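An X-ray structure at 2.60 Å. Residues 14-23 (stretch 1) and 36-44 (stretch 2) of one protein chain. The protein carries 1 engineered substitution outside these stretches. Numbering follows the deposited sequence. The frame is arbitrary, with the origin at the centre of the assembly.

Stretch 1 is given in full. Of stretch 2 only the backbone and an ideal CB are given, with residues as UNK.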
# COMPACT_ATOMS: atom_id res chain seq x y z
N LEU A 14 9.12 1.56 10.57
CA LEU A 14 7.68 1.60 10.32
C LEU A 14 7.26 0.48 9.39
O LEU A 14 6.08 0.29 9.11
CB LEU A 14 7.26 2.95 9.72
CG LEU A 14 7.23 4.21 10.60
CD1 LEU A 14 6.49 3.89 11.89
CD2 LEU A 14 8.63 4.68 10.92
N ILE A 15 8.25 -0.29 8.92
CA ILE A 15 8.03 -1.40 7.99
C ILE A 15 7.97 -2.76 8.69
O ILE A 15 8.77 -3.05 9.58
CB ILE A 15 9.13 -1.42 6.92
CG1 ILE A 15 9.21 -0.05 6.25
CG2 ILE A 15 8.85 -2.49 5.88
CD1 ILE A 15 10.26 0.02 5.19
N PRO A 16 7.01 -3.62 8.29
CA PRO A 16 6.80 -4.96 8.85
C PRO A 16 7.88 -5.93 8.42
O PRO A 16 8.78 -5.59 7.66
CB PRO A 16 5.46 -5.39 8.25
CG PRO A 16 4.85 -4.13 7.73
CD PRO A 16 6.02 -3.35 7.24
N ASP A 17 7.75 -7.15 8.91
CA ASP A 17 8.66 -8.22 8.54
C ASP A 17 8.32 -8.52 7.08
O ASP A 17 7.17 -8.84 6.74
CB ASP A 17 8.39 -9.44 9.42
CG ASP A 17 8.89 -10.73 8.80
OD1 ASP A 17 8.24 -11.78 9.02
OD2 ASP A 17 9.94 -10.71 8.11
N LEU A 18 9.29 -8.39 6.20
CA LEU A 18 9.03 -8.67 4.80
C LEU A 18 9.11 -10.18 4.56
O LEU A 18 8.34 -10.74 3.77
CB LEU A 18 10.03 -7.91 3.92
CG LEU A 18 10.05 -6.40 4.20
CD1 LEU A 18 11.10 -5.70 3.34
CD2 LEU A 18 8.66 -5.84 3.93
N THR A 19 10.04 -10.83 5.25
CA THR A 19 10.27 -12.28 5.15
C THR A 19 8.99 -13.09 4.96
O THR A 19 8.85 -13.83 3.98
CB THR A 19 11.00 -12.80 6.41
OG1 THR A 19 12.33 -12.26 6.43
CG2 THR A 19 11.08 -14.31 6.42
N GLY A 20 8.05 -12.94 5.90
CA GLY A 20 6.81 -13.69 5.82
C GLY A 20 5.94 -13.38 4.62
O GLY A 20 4.93 -14.05 4.38
N TYR A 21 6.33 -12.36 3.86
CA TYR A 21 5.60 -11.96 2.67
C TYR A 21 6.23 -12.59 1.43
O TYR A 21 5.73 -12.43 0.31
CB TYR A 21 5.59 -10.43 2.53
CG TYR A 21 4.48 -9.74 3.31
CD1 TYR A 21 3.16 -9.77 2.85
CD2 TYR A 21 4.74 -9.07 4.50
CE1 TYR A 21 2.13 -9.15 3.55
CE2 TYR A 21 3.72 -8.43 5.22
CZ TYR A 21 2.41 -8.48 4.74
OH TYR A 21 1.39 -7.86 5.44
N THR A 22 7.33 -13.32 1.63
CA THR A 22 8.02 -13.98 0.52
C THR A 22 7.27 -15.25 0.12
O THR A 22 6.84 -16.03 0.98
CB THR A 22 9.46 -14.37 0.90
OG1 THR A 22 9.44 -15.32 1.96
CG2 THR A 22 10.27 -13.14 1.34
N ASP A 23 7.13 -15.45 -1.18
CA ASP A 23 6.44 -16.62 -1.73
C ASP A 23 6.89 -16.81 -3.17
O ASP A 23 7.39 -15.87 -3.80
CB ASP A 23 4.93 -16.39 -1.71
CG ASP A 23 4.18 -17.35 -2.61
OD1 ASP A 23 4.12 -18.56 -2.28
OD2 ASP A 23 3.67 -16.90 -3.65
N UNK A 36 17.82 -1.02 -0.30
CA UNK A 36 18.77 -1.29 0.77
C UNK A 36 18.06 -2.13 1.83
O UNK A 36 18.59 -3.13 2.32
CB UNK A 36 19.32 0.01 1.37
N UNK A 37 16.84 -1.72 2.19
CA UNK A 37 16.04 -2.42 3.18
C UNK A 37 15.84 -3.88 2.79
O UNK A 37 15.88 -4.79 3.64
CB UNK A 37 14.69 -1.73 3.35
N UNK A 38 15.60 -4.11 1.51
CA UNK A 38 15.38 -5.46 1.02
C UNK A 38 16.60 -6.36 1.27
O UNK A 38 16.47 -7.50 1.70
CB UNK A 38 15.05 -5.42 -0.47
N UNK A 39 17.78 -5.82 0.99
CA UNK A 39 19.01 -6.58 1.17
C UNK A 39 19.23 -6.94 2.62
O UNK A 39 19.67 -8.05 2.92
CB UNK A 39 20.21 -5.79 0.64
N UNK A 40 18.93 -6.02 3.53
CA UNK A 40 19.12 -6.30 4.94
C UNK A 40 18.25 -7.48 5.36
O UNK A 40 18.69 -8.34 6.13
CB UNK A 40 18.80 -5.06 5.78
N UNK A 41 17.03 -7.53 4.84
CA UNK A 41 16.08 -8.60 5.16
C UNK A 41 16.45 -9.90 4.48
O UNK A 41 16.02 -10.96 4.91
CB UNK A 41 14.66 -8.19 4.76
N UNK A 42 17.23 -9.84 3.41
CA UNK A 42 17.63 -11.06 2.74
C UNK A 42 16.92 -11.27 1.43
O UNK A 42 17.07 -12.31 0.79
CB UNK A 42 17.38 -12.26 3.65
N UNK A 43 16.15 -10.27 1.02
CA UNK A 43 15.43 -10.33 -0.23
C UNK A 43 16.18 -9.49 -1.25
O UNK A 43 16.62 -8.39 -0.94
CB UNK A 43 13.99 -9.85 -0.06
N UNK A 44 16.32 -10.03 -2.45
CA UNK A 44 16.99 -9.35 -3.54
C UNK A 44 15.92 -8.88 -4.54
O UNK A 44 15.07 -9.65 -4.96
CB UNK A 44 18.02 -10.26 -4.21

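Positions 36 to 41 are helical, and the face turned to stretch 1 meets chiefly the methyl groups of Ile15 and Leu18. No hydrogen bond crosses between the stretches, so shape and apolarity must guide the reading.

At position 36 the ideal CB has nothing of stretch 1 within 5.5 Å, and many residues that tolerate a helix would serve. It is Val36, chi1 t.

Position 37 points its CA-to-CB bond toward stretch 1. The ideal CB lies 5.1 Å from Ile15 CD1 and 5.4 Å from Leu18 CD1, so a small or medium side chain offering a methyl group would suit: alanine, valine, threonine. The residue is Thr37, with chi1 m, and its CG2 comes 4.4 Å from Ile15 CD1, a loose apolar approach.

Position 38 points sideways, its ideal CB 5.5 Å from Leu18 CD1. A short side chain would scarcely reach the leucine; a longer apolar one, such as leucine or methionine, could bend back to it. Leu38 does so: its end comes nearer than its CB, and with chi1 m and chi2 t it places CD2 4.2 Å from Leu18 CD1.

Positions 39 and 40 point into space that stretch 1 does not occupy, which leaves the choice wide. They are Leu39 and Asp40; the latter's OD2 is hydrogen-bonded to a residue just outside the stretch.

At position 41 CA-to-CB again points toward stretch 1, the ideal CB being 4.6 Å from Leu18 CD1 and 5.0 Å from Thr19 OG1. With a methyl on one hand and a hydroxyl on the other, alanine, serine or threonine are all reasonable. Ala41 supplies a single methyl, which rests beside Leu18 without calling on the hydroxyl.

Position 42 is decided by its backbone. Phi is 107° and psi 6°, just after the helix, and a CB here would be jammed against the carbonyl O of the residue before. Glycine is called for, and Gly42 is found.

Position 43 returns to an extended conformation, phi -102° and psi 136°, and points toward stretch 1. Its ideal CB is 5.2 Å from Thr22 CG2, and the CB of Leu18 lies farther off, so a long apolar side chain such as isoleucine, leucine or methionine can fill the gap. Ile43, chi1 m and chi2 t, extends its CD1 to 3.6 Å from Leu18 CB and 3.9 Å from Thr22 CG2, so one methyl touches both residues.

Position 44 is out of reach of stretch 1, which sets no demand there; the residue is Ile44.

Stretch 2 (36-44) VTLLDAGII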
# COMPACT_ATOMS: atom_id res chain seq x y z
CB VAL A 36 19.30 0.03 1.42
CG1 VAL A 36 19.92 -0.26 2.78
CG2 VAL A 36 20.35 0.69 0.51
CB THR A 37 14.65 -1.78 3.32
OG1 THR A 37 14.78 -0.37 3.41
CG2 THR A 37 13.97 -2.27 4.58
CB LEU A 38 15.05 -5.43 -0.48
CG LEU A 38 13.69 -4.87 -0.88
CD1 LEU A 38 13.69 -4.59 -2.37
CD2 LEU A 38 12.60 -5.85 -0.54
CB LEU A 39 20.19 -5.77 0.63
CG LEU A 39 20.53 -6.06 -0.84
CD1 LEU A 39 19.26 -6.30 -1.65
CD2 LEU A 39 21.33 -4.91 -1.42
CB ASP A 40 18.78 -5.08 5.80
CG ASP A 40 19.72 -3.89 5.54
OD1 ASP A 40 20.86 -4.10 5.06
OD2 ASP A 40 19.32 -2.74 5.81
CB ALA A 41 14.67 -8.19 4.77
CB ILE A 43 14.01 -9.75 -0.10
CG1 ILE A 43 13.32 -10.36 1.12
CG2 ILE A 43 13.21 -10.03 -1.37
CD1 ILE A 43 12.02 -9.66 1.47
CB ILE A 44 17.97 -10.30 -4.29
CG1 ILE A 44 18.99 -10.89 -3.31
CG2 ILE A 44 18.68 -9.54 -5.40
CD1 ILE A 44 20.06 -9.91 -2.83
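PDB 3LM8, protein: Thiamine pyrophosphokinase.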